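Local atomic coordinates of cell shape determining protein MreC (Streptococcus pneumoniae, PDB entry 2QF4), a protein that helps to form and maintain cell shape, probably as part of the elongasome that synthesises peripheral peptidoglycan. Residues A43-I48 and A153-V158; V97-L103 and R145-L151; A111-T117 and I128-V134. One frame throughout, in Å; residues are numbered along the deposited sequence.

Contact 1 (A43-I48 and A153-V158); sequences ANGGLI and ADTHNV
A tight hairpin between two barrel strands can be covered by a loop without strand pairing, as with residues 43-48 and 153-158. Ala43, extended (-150/147), opens a type I' turn that ends at Gly46; Ala43 N to Gly46 O and Gly46 N to Ala43 O, both 3.0 Å, close it as a two-residue hairpin. Ala43 CB lies 3.8 Å from Val158 CG1. Asn44 and Gly45 hold the turn corners at positive phi (54/36 and 80/-5). With chi1 m, Asn44 sends its amide across the interface: ND2 gives a weak hydrogen bond to Asp154 O at 3.2 Å and donates to a water, 3.0 Å away, that accepts from Asp154 N at 3.0 Å. In the MreC periplasmic domain, of alpha-lytic protease fold, this hairpin links strands 40-43 and 46-54 of one six-stranded antiparallel barrel, while 153-158 belongs to the connection from strand 146-151 of the other. Gly46 CA stands 3.8 Å from Ala153 CB; a CB on residue 46 would clash at 2.8 Å from that methyl, so the close approach depends on Gly46 lacking a side chain. Leu47 points away, yet its O accepts from two waters, at 2.8 and 2.9 Å, which bind Ala153 N (3.0 Å) and Ala153 O (2.7 Å). Ile48, chi1 and chi2 both p, turns toward the loop: CG2 sits 4.0 Å from Ala153 CB and CG1 3.6 Å from Thr155 CG2. In the loop, an Asx turn (His156 N to Asp154 OD2, 3.0 Å) overlaps the type II turn Thr155-Val158, and Thr155 OG1 hydrogen-bonds to Arg16 NH2.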
ATOM      1  N   ALA A  43       3.470   8.226  -4.617  1.00 10.35           N
ATOM      2  CA  ALA A  43       3.415   9.645  -4.931  1.00 11.87           C
ATOM      3  C   ALA A  43       3.792  10.365  -3.698  1.00 13.66           C
ATOM      4  O   ALA A  43       3.451   9.963  -2.600  1.00 13.88           O
ATOM      5  CB  ALA A  43       2.005  10.068  -5.348  1.00 14.27           C
ATOM      6  N   ASN A  44       4.455  11.508  -3.864  1.00 16.22           N
ATOM      7  CA  ASN A  44       4.765  12.358  -2.719  1.00 20.23           C
ATOM      8  C   ASN A  44       5.522  11.561  -1.625  1.00 19.45           C
ATOM      9  O   ASN A  44       5.328  11.827  -0.430  1.00 23.30           O
ATOM     10  CB  ASN A  44       3.441  12.962  -2.163  1.00 21.23           C
ATOM     11  CG  ASN A  44       2.718  13.925  -3.154  1.00 24.63           C
ATOM     12  OD1 ASN A  44       3.356  14.650  -3.907  1.00 29.35           O
ATOM     13  ND2 ASN A  44       1.376  13.951  -3.098  1.00 24.09           N
ATOM     14  N   GLY A  45       6.385  10.628  -2.020  1.00 19.17           N
ATOM     15  CA  GLY A  45       7.176   9.840  -1.064  1.00 18.50           C
ATOM     16  C   GLY A  45       6.499   8.661  -0.379  1.00 17.11           C
ATOM     17  O   GLY A  45       7.165   7.897   0.353  1.00 19.45           O
ATOM     18  N   GLY A  46       5.203   8.472  -0.612  1.00 13.66           N
ATOM     19  CA  GLY A  46       4.483   7.456   0.113  1.00 12.16           C
ATOM     20  C   GLY A  46       3.628   6.565  -0.760  1.00 10.12           C
ATOM     21  O   GLY A  46       3.332   6.850  -1.936  1.00  9.69           O
ATOM     22  N   LEU A  47       3.184   5.464  -0.159  1.00  9.05           N
ATOM     23  CA  LEU A  47       2.338   4.505  -0.878  1.00  8.67           C
ATOM     24  C   LEU A  47       0.966   5.086  -1.174  1.00  7.73           C
ATOM     25  O   LEU A  47       0.294   5.605  -0.298  1.00  8.62           O
ATOM     26  CB  LEU A  47       2.148   3.257  -0.023  1.00  7.95           C
ATOM     27  CG  LEU A  47       1.492   2.069  -0.749  1.00  8.08           C
ATOM     28  CD1 LEU A  47       2.396   1.552  -1.892  1.00  9.47           C
ATOM     29  CD2 LEU A  47       1.136   0.966   0.247  1.00  9.14           C
ATOM     30  N   ILE A  48       0.557   4.973  -2.438  1.00  7.78           N
ATOM     31  CA  ILE A  48      -0.797   5.404  -2.837  1.00  8.15           C
ATOM     32  C   ILE A  48      -1.645   4.311  -3.446  1.00  7.98           C
ATOM     33  O   ILE A  48      -2.836   4.492  -3.566  1.00  8.02           O
ATOM     34  CB  ILE A  48      -0.766   6.687  -3.701  1.00  8.69           C
ATOM     35  CG1 ILE A  48      -0.034   6.504  -5.037  1.00  9.56           C
ATOM     36  CG2 ILE A  48      -0.151   7.845  -2.893  1.00 10.82           C
ATOM     37  CD1 ILE A  48      -0.860   5.814  -6.103  1.00 10.31           C
ATOM     38  N   ALA A 153       0.472   9.928   2.367  1.00 11.59           N
ATOM     39  CA  ALA A 153       0.436  10.432   1.007  1.00 12.94           C
ATOM     40  C   ALA A 153      -0.924  10.196   0.378  1.00 12.93           C
ATOM     41  O   ALA A 153      -1.690   9.317   0.773  1.00 14.22           O
ATOM     42  CB  ALA A 153       1.470   9.736   0.214  1.00 13.97           C
ATOM     43  N   ASP A 154      -1.215  10.990  -0.641  1.00 14.59           N
ATOM     44  CA  ASP A 154      -2.373  10.768  -1.497  1.00 15.67           C
ATOM     45  C   ASP A 154      -2.068  11.270  -2.892  1.00 14.60           C
ATOM     46  O   ASP A 154      -0.935  11.677  -3.185  1.00 15.11           O
ATOM     47  CB  ASP A 154      -3.666  11.374  -0.925  1.00 17.83           C
ATOM     48  CG  ASP A 154      -3.630  12.871  -0.847  1.00 21.36           C
ATOM     49  OD1 ASP A 154      -4.176  13.438   0.133  1.00 28.37           O
ATOM     50  OD2 ASP A 154      -3.058  13.516  -1.753  1.00 25.51           O
ATOM     51  N   THR A 155      -3.048  11.151  -3.775  1.00 14.37           N
ATOM     52  CA  THR A 155      -2.859  11.502  -5.173  1.00 15.61           C
ATOM     53  C   THR A 155      -3.614  12.774  -5.594  1.00 17.08           C
ATOM     54  O   THR A 155      -3.785  13.024  -6.771  1.00 16.86           O
ATOM     55  CB  THR A 155      -3.202  10.318  -6.106  1.00 14.72           C
ATOM     56  OG1 THR A 155      -4.578   9.949  -5.960  1.00 17.76           O
ATOM     57  CG2 THR A 155      -2.323   9.122  -5.829  1.00 15.30           C
ATOM     58  N   HIS A 156      -3.978  13.606  -4.620  1.00 18.90           N
ATOM     59  CA  HIS A 156      -4.637  14.887  -4.893  1.00 19.97           C
ATOM     60  C   HIS A 156      -3.672  15.815  -5.604  1.00 20.70           C
ATOM     61  O   HIS A 156      -2.576  16.054  -5.126  1.00 21.11           O
ATOM     62  CB  HIS A 156      -5.115  15.494  -3.575  1.00 21.36           C
ATOM     63  CG  HIS A 156      -5.901  16.754  -3.741  1.00 22.76           C
ATOM     64  ND1 HIS A 156      -7.138  16.777  -4.343  1.00 27.92           N
ATOM     65  CD2 HIS A 156      -5.626  18.033  -3.385  1.00 27.12           C
ATOM     66  CE1 HIS A 156      -7.598  18.019  -4.347  1.00 27.47           C
ATOM     67  NE2 HIS A 156      -6.694  18.800  -3.783  1.00 28.58           N
ATOM     68  N   ASN A 157      -4.074  16.304  -6.777  1.00 22.27           N
ATOM     69  CA  ASN A 157      -3.217  17.183  -7.587  1.00 22.68           C
ATOM     70  C   ASN A 157      -1.852  16.575  -7.902  1.00 22.44           C
ATOM     71  O   ASN A 157      -0.819  17.259  -7.948  1.00 23.45           O
ATOM     72  CB  ASN A 157      -3.052  18.555  -6.914  1.00 24.44           C
ATOM     73  CG  ASN A 157      -4.379  19.288  -6.719  1.00 27.14           C
ATOM     74  OD1 ASN A 157      -5.294  19.182  -7.540  1.00 30.69           O
ATOM     75  ND2 ASN A 157      -4.479  20.047  -5.626  1.00 31.34           N
ATOM     76  N   VAL A 158      -1.855  15.257  -8.095  1.00 19.74           N
ATOM     77  CA  VAL A 158      -0.672  14.530  -8.533  1.00 18.93           C
ATOM     78  C   VAL A 158      -0.920  14.031  -9.943  1.00 17.55           C
ATOM     79  O   VAL A 158      -1.955  13.423 -10.197  1.00 18.40           O
ATOM     80  CB  VAL A 158      -0.405  13.343  -7.556  1.00 18.45           C
ATOM     81  CG1 VAL A 158       0.668  12.409  -8.077  1.00 19.47           C
ATOM     82  CG2 VAL A 158      -0.025  13.877  -6.181  1.00 20.28           C
TER
HETATM   83  O   HOH W   1       0.366  13.577  -0.347  1.00 26.88           O
HETATM   84  O   HOH W   2       0.539   6.943   2.177  1.00 13.30           O
HETATM   85  O   HOH W   3      -2.291   6.824  -0.060  1.00 14.68           O

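Contact 2 (V97-L103 and R145-L151); sequences VLKISQL and REVTVKL
Strands 97-101 and 146-151 run antiparallel as neighbours in a six-stranded barrel, although the hairpin strands 114-118 and 126-137 come between them along the chain; their axes approach to 4.3 Å and their directions differ by 145°. Leu98 and Val149 form one hydrogen-bonded pair (Leu98 N to Val149 O 2.8 Å, Val149 N to Leu98 O 2.9 Å); Ile100 and Val147 form the next, with Ile100 N to Val147 O and Val147 N to Ile100 O both 2.9 Å. Lys99 and Thr148 are the non-hydrogen-bonded pair between them, CA to CA 4.8 Å. Beyond the strands, a water accepts from Leu103 N at 3.0 Å and lies 2.7 Å from Arg145 O.

Leu98, Ile100, Val147 and Val149 share the apolar face. Ile100 (m, t) places CD1 3.5 Å from Val149 CG2, Leu98 CD2 reaches Leu151 CD2 at 3.9 Å, and Leu103 CD1 meets Val147 CG2 at 3.7 Å. Lys99 and Thr148 occupy the other face, where Lys99 NZ remains 4.3 Å from Glu146 OE2, beyond a salt bridge. The guanidinium of Arg145 binds the carbonyls of Ser105 and Ser107. Strand 82-92 flanks residues 97-101, strand 126-137 flanks 146-151, and strand 74-79 touches the apolar face through Val75 and Ile77.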
ATOM      1  N   VAL A  97      -9.274   6.642   7.462  1.00  9.46           N
ATOM      2  CA  VAL A  97      -8.194   5.781   7.907  1.00  8.34           C
ATOM      3  C   VAL A  97      -8.158   4.477   7.129  1.00  7.64           C
ATOM      4  O   VAL A  97      -9.178   3.877   6.798  1.00  8.08           O
ATOM      5  CB  VAL A  97      -8.296   5.457   9.437  1.00  8.78           C
ATOM      6  CG1 VAL A  97      -7.930   6.681  10.277  1.00 11.46           C
ATOM      7  CG2 VAL A  97      -9.659   4.881   9.821  1.00  8.92           C
ATOM      8  N   LEU A  98      -6.927   4.038   6.874  1.00  7.26           N
ATOM      9  CA  LEU A  98      -6.632   2.710   6.339  1.00  7.50           C
ATOM     10  C   LEU A  98      -6.793   1.663   7.436  1.00  6.93           C
ATOM     11  O   LEU A  98      -6.469   1.914   8.588  1.00  8.47           O
ATOM     12  CB  LEU A  98      -5.186   2.745   5.851  1.00  7.50           C
ATOM     13  CG  LEU A  98      -4.695   1.580   5.020  1.00  8.66           C
ATOM     14  CD1 LEU A  98      -5.290   1.645   3.633  1.00  9.38           C
ATOM     15  CD2 LEU A  98      -3.163   1.610   5.018  1.00 10.26           C
ATOM     16  N   LYS A  99      -7.268   0.486   7.051  1.00  7.31           N
ATOM     17  CA  LYS A  99      -7.478  -0.640   7.964  1.00  7.79           C
ATOM     18  C   LYS A  99      -6.504  -1.762   7.679  1.00  7.64           C
ATOM     19  O   LYS A  99      -6.363  -2.178   6.519  1.00  7.57           O
ATOM     20  CB  LYS A  99      -8.906  -1.192   7.786  1.00  8.75           C
ATOM     21  CG  LYS A  99      -9.943  -0.135   8.160  1.00 11.77           C
ATOM     22  CD  LYS A  99     -11.363  -0.502   7.707  1.00 16.46           C
ATOM     23  CE  LYS A  99     -11.955  -1.564   8.570  1.00 21.38           C
ATOM     24  NZ  LYS A  99     -13.466  -1.505   8.533  1.00 23.50           N
ATOM     25  N   ILE A 100      -5.864  -2.235   8.747  1.00  7.78           N
ATOM     26  CA  ILE A 100      -4.875  -3.319   8.671  1.00  8.39           C
ATOM     27  C   ILE A 100      -5.282  -4.422   9.633  1.00  7.49           C
ATOM     28  O   ILE A 100      -5.750  -4.176  10.743  1.00  8.14           O
ATOM     29  CB  ILE A 100      -3.490  -2.760   9.032  1.00  8.83           C
ATOM     30  CG1 ILE A 100      -3.026  -1.768   7.890  1.00 12.33           C
ATOM     31  CG2 ILE A 100      -2.468  -3.871   9.252  1.00  8.98           C
ATOM     32  CD1 ILE A 100      -1.850  -0.881   8.308  1.00 15.09           C
ATOM     33  N   SER A 101      -5.126  -5.666   9.190  1.00  7.31           N
ATOM     34  CA  SER A 101      -5.395  -6.794  10.072  1.00  9.23           C
ATOM     35  C   SER A 101      -4.416  -7.928   9.791  1.00  8.01           C
ATOM     36  O   SER A 101      -3.378  -7.707   9.188  1.00  7.52           O
ATOM     37  CB  SER A 101      -6.853  -7.190   9.964  0.50 11.46           C
ATOM     38  OG  SER A 101      -7.072  -7.810   8.737  0.50 15.18           O
ATOM     39  N   GLN A 102      -4.733  -9.105  10.279  1.00  7.53           N
ATOM     40  CA  GLN A 102      -3.884 -10.297  10.183  1.00  8.73           C
ATOM     41  C   GLN A 102      -2.535 -10.032  10.803  1.00  7.78           C
ATOM     42  O   GLN A 102      -1.489 -10.318  10.231  1.00  8.44           O
ATOM     43  CB  GLN A 102      -3.764 -10.787   8.763  1.00  9.55           C
ATOM     44  CG  GLN A 102      -5.109 -11.203   8.167  1.00 12.37           C
ATOM     45  CD  GLN A 102      -4.993 -11.991   6.862  1.00 14.30           C
ATOM     46  OE1 GLN A 102      -3.943 -12.078   6.267  1.00 18.09           O
ATOM     47  NE2 GLN A 102      -6.075 -12.608   6.481  1.00 24.52           N
ATOM     48  N   LEU A 103      -2.546  -9.456  12.005  1.00  8.48           N
ATOM     49  CA  LEU A 103      -1.297  -9.083  12.662  1.00  8.88           C
ATOM     50  C   LEU A 103      -0.552 -10.291  13.201  1.00  8.88           C
ATOM     51  O   LEU A 103      -1.146 -11.185  13.769  1.00  9.44           O
ATOM     52  CB  LEU A 103      -1.596  -8.139  13.806  1.00  9.33           C
ATOM     53  CG  LEU A 103      -2.421  -6.886  13.467  1.00 10.04           C
ATOM     54  CD1 LEU A 103      -2.719  -6.105  14.775  1.00 11.96           C
ATOM     55  CD2 LEU A 103      -1.670  -6.019  12.466  1.00 11.78           C
ATOM     56  N   ARG A 145      -7.547  -8.514  16.107  1.00 11.27           N
ATOM     57  CA  ARG A 145      -7.164  -7.123  16.328  1.00 10.12           C
ATOM     58  C   ARG A 145      -6.909  -6.442  14.982  1.00  9.27           C
ATOM     59  O   ARG A 145      -6.250  -6.995  14.077  1.00  9.87           O
ATOM     60  CB  ARG A 145      -5.922  -6.997  17.217  1.00  9.67           C
ATOM     61  CG  ARG A 145      -5.493  -5.575  17.508  1.00  9.42           C
ATOM     62  CD  ARG A 145      -4.501  -5.449  18.648  1.00 10.40           C
ATOM     63  NE  ARG A 145      -3.234  -6.110  18.362  1.00 10.57           N
ATOM     64  CZ  ARG A 145      -2.048  -5.702  18.800  1.00 10.47           C
ATOM     65  NH1 ARG A 145      -1.895  -4.598  19.518  1.00 11.75           N
ATOM     66  NH2 ARG A 145      -0.976  -6.408  18.487  1.00 10.98           N
ATOM     67  N   GLU A 146      -7.358  -5.197  14.886  1.00  8.86           N
ATOM     68  CA  GLU A 146      -7.234  -4.388  13.680  1.00  9.22           C
ATOM     69  C   GLU A 146      -6.553  -3.076  14.049  1.00  8.15           C
ATOM     70  O   GLU A 146      -6.670  -2.608  15.166  1.00 10.48           O
ATOM     71  CB  GLU A 146      -8.641  -4.080  13.148  1.00 10.64           C
ATOM     72  CG  GLU A 146      -8.795  -3.198  11.927  1.00 13.86           C
ATOM     73  CD  GLU A 146     -10.242  -2.721  11.791  1.00 16.14           C
ATOM     74  OE1 GLU A 146     -11.155  -3.571  11.972  1.00 21.54           O
ATOM     75  OE2 GLU A 146     -10.485  -1.487  11.613  1.00 21.12           O
ATOM     76  N   VAL A 147      -5.842  -2.515  13.105  1.00  8.50           N
ATOM     77  CA  VAL A 147      -5.172  -1.243  13.268  1.00  8.22           C
ATOM     78  C   VAL A 147      -5.727  -0.266  12.269  1.00  8.20           C
ATOM     79  O   VAL A 147      -5.890  -0.605  11.086  1.00  8.68           O
ATOM     80  CB  VAL A 147      -3.642  -1.355  13.078  1.00  8.67           C
ATOM     81  CG1 VAL A 147      -2.933  -0.065  13.469  1.00 11.15           C
ATOM     82  CG2 VAL A 147      -3.083  -2.516  13.871  1.00 11.74           C
ATOM     83  N   THR A 148      -5.983   0.968  12.689  1.00  7.69           N
ATOM     84  CA  THR A 148      -6.313   2.065  11.792  1.00  7.62           C
ATOM     85  C   THR A 148      -5.126   3.001  11.654  1.00  7.20           C
ATOM     86  O   THR A 148      -4.406   3.255  12.636  1.00  7.88           O
ATOM     87  CB  THR A 148      -7.607   2.799  12.188  1.00  8.45           C
ATOM     88  OG1 THR A 148      -7.514   3.305  13.522  1.00  9.02           O
ATOM     89  CG2 THR A 148      -8.836   1.870  12.061  1.00  9.67           C
ATOM     90  N   VAL A 149      -4.910   3.470  10.427  1.00  7.47           N
ATOM     91  CA  VAL A 149      -3.731   4.200  10.046  1.00  8.12           C
ATOM     92  C   VAL A 149      -4.094   5.456   9.246  1.00  7.88           C
ATOM     93  O   VAL A 149      -4.924   5.418   8.333  1.00  8.81           O
ATOM     94  CB  VAL A 149      -2.808   3.287   9.216  1.00  8.06           C
ATOM     95  CG1 VAL A 149      -1.617   4.018   8.568  1.00 10.30           C
ATOM     96  CG2 VAL A 149      -2.303   2.110  10.059  1.00  9.94           C
ATOM     97  N   LYS A 150      -3.431   6.548   9.583  1.00  8.24           N
ATOM     98  CA  LYS A 150      -3.559   7.792   8.822  1.00  9.41           C
ATOM     99  C   LYS A 150      -2.511   7.775   7.717  1.00  8.33           C
ATOM    100  O   LYS A 150      -1.321   7.741   7.988  1.00  8.79           O
ATOM    101  CB  LYS A 150      -3.349   8.999   9.732  1.00 10.31           C
ATOM    102  CG  LYS A 150      -3.478  10.311   9.003  1.00 13.31           C
ATOM    103  CD  LYS A 150      -3.251  11.509   9.876  1.00 15.99           C
ATOM    104  CE  LYS A 150      -3.773  12.792   9.221  1.00 19.54           C
ATOM    105  NZ  LYS A 150      -3.757  13.928  10.152  1.00 23.90           N
ATOM    106  N   LEU A 151      -2.972   7.826   6.479  1.00  8.81           N
ATOM    107  CA  LEU A 151      -2.077   7.804   5.315  1.00  9.26           C
ATOM    108  C   LEU A 151      -1.219   9.029   5.247  1.00  9.91           C
ATOM    109  O   LEU A 151      -1.693  10.136   5.479  1.00 11.53           O
ATOM    110  CB  LEU A 151      -2.911   7.668   4.035  1.00  9.92           C
ATOM    111  CG  LEU A 151      -3.658   6.338   3.847  1.00 10.56           C
ATOM    112  CD1 LEU A 151      -4.625   6.386   2.691  1.00 12.82           C
ATOM    113  CD2 LEU A 151      -2.650   5.214   3.657  1.00 14.02           C
TER
HETATM  114  O   HOH W   4      -5.074  -9.408  13.648  1.00 12.12           O

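Contact 3 (A111-T117 and I128-V134); sequences AGDKVTT and IPVGEVV
This is a beta-hairpin contact interrupted by a classic beta bulge, in one of the two six-stranded antiparallel barrels of the MreC domain. Strands 114-117 and 128-134 run antiparallel, axes 4.4 Å apart at closest approach and directions at 144°. Pairing begins before the first strand: Gly112 N donates to Val133 O and Val133 N to Asp113 O, both at 2.9 Å. Gly112 takes phi/psi 94/-16, where a CB would jam against Ala111 O. Lys114 and Glu132 follow as a non-hydrogen-bonded pair, CA to CA 4.7 Å.

At the bulge, Val130 and Gly131 both face Val115. Val130 leaves extended geometry (-114/-51) while Gly131 keeps it (168/-157), so both NH groups point at Val115 O, which accepts from Val130 N at 2.9 Å and Gly131 N at 3.2 Å; Val115 N donates to Gly131 O at 2.9 Å. The extra residue shifts the register by one: Thr116 faces Pro129, and Thr117 N donates to Ile128 O at 2.9 Å.

Toward the barrel interior, Val115 CG1 lies 4.0 Å from Val130 CB and Val115 CG2 3.9 Å from Val133 CG2; Val115 also touches Ile100 and Val149. Asp113 OD2 hydrogen-bonds to His79 ND1. On the exposed side, a water joins Gly112 O (2.7 Å), Lys114 NZ (2.5 Å) and Glu132 OE1 (2.8 Å). Thr117, chi1 p, accepts at OG1 from Ile128 N at 3.0 Å and is also hydrogen-bonded to Val125 O.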
ATOM      1  N   ALA A 111      -0.552   4.962  19.005  1.00 11.21           N
ATOM      2  CA  ALA A 111      -0.707   6.083  18.104  1.00 10.95           C
ATOM      3  C   ALA A 111       0.670   6.671  17.769  1.00 10.60           C
ATOM      4  O   ALA A 111       1.513   6.866  18.667  1.00 12.18           O
ATOM      5  CB  ALA A 111      -1.615   7.125  18.762  1.00 11.97           C
ATOM      6  N   GLY A 112       0.907   6.971  16.506  1.00 10.48           N
ATOM      7  CA  GLY A 112       2.173   7.500  16.033  1.00 11.34           C
ATOM      8  C   GLY A 112       3.137   6.459  15.523  1.00 11.65           C
ATOM      9  O   GLY A 112       4.084   6.821  14.821  1.00 12.71           O
ATOM     10  N   ASP A 113       2.939   5.180  15.826  1.00 10.24           N
ATOM     11  CA  ASP A 113       3.865   4.162  15.348  1.00 10.54           C
ATOM     12  C   ASP A 113       3.878   4.194  13.811  1.00  9.75           C
ATOM     13  O   ASP A 113       2.831   4.316  13.147  1.00 10.38           O
ATOM     14  CB  ASP A 113       3.484   2.778  15.840  1.00  9.90           C
ATOM     15  CG  ASP A 113       3.787   2.535  17.324  1.00 10.93           C
ATOM     16  OD1 ASP A 113       4.507   3.326  17.951  1.00 13.73           O
ATOM     17  OD2 ASP A 113       3.313   1.488  17.827  1.00 11.69           O
ATOM     18  N   LYS A 114       5.056   4.070  13.235  1.00  9.43           N
ATOM     19  CA  LYS A 114       5.198   4.194  11.800  1.00 10.02           C
ATOM     20  C   LYS A 114       4.864   2.908  11.073  1.00  9.04           C
ATOM     21  O   LYS A 114       5.252   1.818  11.475  1.00  9.67           O
ATOM     22  CB  LYS A 114       6.627   4.618  11.439  1.00 13.10           C
ATOM     23  CG  LYS A 114       7.002   6.007  11.977  1.00 16.52           C
ATOM     24  CD  LYS A 114       6.214   7.112  11.320  1.00 22.41           C
ATOM     25  CE  LYS A 114       6.869   8.505  11.515  1.00 24.90           C
ATOM     26  NZ  LYS A 114       7.109   8.861  12.940  1.00 31.80           N
ATOM     27  N   VAL A 115       4.168   3.062   9.946  1.00  8.70           N
ATOM     28  CA  VAL A 115       3.729   1.972   9.110  1.00  8.15           C
ATOM     29  C   VAL A 115       4.370   2.100   7.749  1.00  8.30           C
ATOM     30  O   VAL A 115       4.344   3.185   7.158  1.00  8.83           O
ATOM     31  CB  VAL A 115       2.181   1.955   8.963  1.00  8.66           C
ATOM     32  CG1 VAL A 115       1.707   0.724   8.219  1.00  8.90           C
ATOM     33  CG2 VAL A 115       1.530   2.067  10.313  1.00  9.84           C
ATOM     34  N   THR A 116       4.993   1.020   7.301  1.00  8.44           N
ATOM     35  CA  THR A 116       5.670   0.962   6.008  1.00  8.27           C
ATOM     36  C   THR A 116       5.263  -0.349   5.327  1.00  7.87           C
ATOM     37  O   THR A 116       4.648  -1.222   5.927  1.00  8.38           O
ATOM     38  CB  THR A 116       7.212   1.037   6.178  1.00  9.18           C
ATOM     39  OG1 THR A 116       7.627  -0.026   7.046  1.00 10.33           O
ATOM     40  CG2 THR A 116       7.609   2.366   6.737  1.00 11.20           C
ATOM     41  N   THR A 117       5.605  -0.500   4.045  1.00  7.74           N
ATOM     42  CA  THR A 117       5.306  -1.761   3.391  1.00  7.94           C
ATOM     43  C   THR A 117       6.212  -2.849   3.966  1.00  7.95           C
ATOM     44  O   THR A 117       7.344  -2.609   4.380  1.00  8.63           O
ATOM     45  CB  THR A 117       5.392  -1.677   1.888  1.00  7.33           C
ATOM     46  OG1 THR A 117       6.702  -1.207   1.490  1.00  8.22           O
ATOM     47  CG2 THR A 117       4.298  -0.742   1.335  1.00  9.36           C
ATOM     48  N   ILE A 128       8.446   1.152   2.046  1.00  9.31           N
ATOM     49  CA  ILE A 128       7.809   2.325   1.489  1.00  9.46           C
ATOM     50  C   ILE A 128       6.906   2.923   2.581  1.00  8.67           C
ATOM     51  O   ILE A 128       6.113   2.197   3.184  1.00  8.62           O
ATOM     52  CB  ILE A 128       6.941   1.973   0.280  1.00  8.88           C
ATOM     53  CG1 ILE A 128       7.781   1.365  -0.840  1.00 10.08           C
ATOM     54  CG2 ILE A 128       6.177   3.207  -0.214  1.00 10.04           C
ATOM     55  CD1 ILE A 128       6.942   0.713  -1.952  1.00 11.86           C
ATOM     56  N   PRO A 129       7.012   4.239   2.859  1.00  8.76           N
ATOM     57  CA  PRO A 129       6.129   4.843   3.871  1.00  8.96           C
ATOM     58  C   PRO A 129       4.661   4.653   3.515  1.00  8.47           C
ATOM     59  O   PRO A 129       4.264   4.908   2.382  1.00  9.11           O
ATOM     60  CB  PRO A 129       6.533   6.328   3.861  1.00 10.02           C
ATOM     61  CG  PRO A 129       7.943   6.295   3.367  1.00 10.80           C
ATOM     62  CD  PRO A 129       7.967   5.224   2.336  1.00 10.26           C
ATOM     63  N   VAL A 130       3.866   4.304   4.522  1.00  8.09           N
ATOM     64  CA  VAL A 130       2.399   4.184   4.403  1.00  8.88           C
ATOM     65  C   VAL A 130       1.682   5.234   5.239  1.00  8.66           C
ATOM     66  O   VAL A 130       0.817   5.954   4.725  1.00  8.74           O
ATOM     67  CB  VAL A 130       1.939   2.769   4.783  1.00  8.32           C
ATOM     68  CG1 VAL A 130       0.410   2.640   4.713  1.00  9.44           C
ATOM     69  CG2 VAL A 130       2.563   1.766   3.835  1.00  9.87           C
ATOM     70  N   GLY A 131       2.048   5.344   6.508  1.00  8.85           N
ATOM     71  CA  GLY A 131       1.406   6.302   7.396  1.00  9.04           C
ATOM     72  C   GLY A 131       1.770   6.049   8.823  1.00  8.86           C
ATOM     73  O   GLY A 131       2.799   5.442   9.105  1.00  9.85           O
ATOM     74  N   GLU A 132       0.908   6.530   9.716  1.00  8.56           N
ATOM     75  CA  GLU A 132       1.137   6.362  11.146  1.00 10.34           C
ATOM     76  C   GLU A 132      -0.116   5.822  11.785  1.00  8.68           C
ATOM     77  O   GLU A 132      -1.243   6.135  11.368  1.00  9.12           O
ATOM     78  CB  GLU A 132       1.556   7.650  11.813  1.00 12.05           C
ATOM     79  CG  GLU A 132       0.552   8.721  11.842  1.00 18.44           C
ATOM     80  CD  GLU A 132       1.041   9.975  12.551  1.00 20.24           C
ATOM     81  OE1 GLU A 132       2.080   9.922  13.255  1.00 26.69           O
ATOM     82  OE2 GLU A 132       0.365  11.019  12.385  1.00 30.23           O
ATOM     83  N   VAL A 133       0.073   5.000  12.819  1.00  8.69           N
ATOM     84  CA  VAL A 133      -1.037   4.422  13.525  1.00  8.72           C
ATOM     85  C   VAL A 133      -1.889   5.484  14.185  1.00  9.25           C
ATOM     86  O   VAL A 133      -1.368   6.417  14.817  1.00  9.09           O
ATOM     87  CB  VAL A 133      -0.528   3.420  14.602  1.00  9.16           C
ATOM     88  CG1 VAL A 133      -1.659   2.977  15.503  1.00 10.57           C
ATOM     89  CG2 VAL A 133       0.154   2.226  13.918  1.00  9.19           C
ATOM     90  N   VAL A 134      -3.193   5.354  14.046  1.00  8.24           N
ATOM     91  CA  VAL A 134      -4.178   6.079  14.844  1.00  8.77           C
ATOM     92  C   VAL A 134      -4.510   5.291  16.101  1.00  8.95           C
ATOM     93  O   VAL A 134      -4.290   5.764  17.212  1.00 10.69           O
ATOM     94  CB  VAL A 134      -5.436   6.410  14.002  1.00  8.60           C
ATOM     95  CG1 VAL A 134      -6.549   6.997  14.864  1.00  9.88           C
ATOM     96  CG2 VAL A 134      -5.075   7.352  12.879  1.00 10.54           C
TER
HETATM   97  O   HOH W   5       4.786   9.178  13.710  1.00 33.30           O

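Contacts 2 and 3 belong to one barrel: strand 146-151, paired with 97-101 in contact 2, pairs on its other edge with strand 126-137 of contact 3 through the probable hydrogen bonds Val134 N to Thr148 O, 2.8 Å, and Lys150 N to Glu132 O, 2.9 Å. Both combine backbone ladders with a buried aliphatic face and a more polar outer one. Contact 1, where the link between the barrels crosses a hairpin of the other barrel, buries about half as much and relies on methyl contacts, bridging waters and one weak side-chain bond; a probable hydrogen bond, Leu47 N to Pro129 O, 2.8 Å, joins it to contact 3. All are partly buried; contacts 1 and 3 reach the surface, at Asn44 and Lys114.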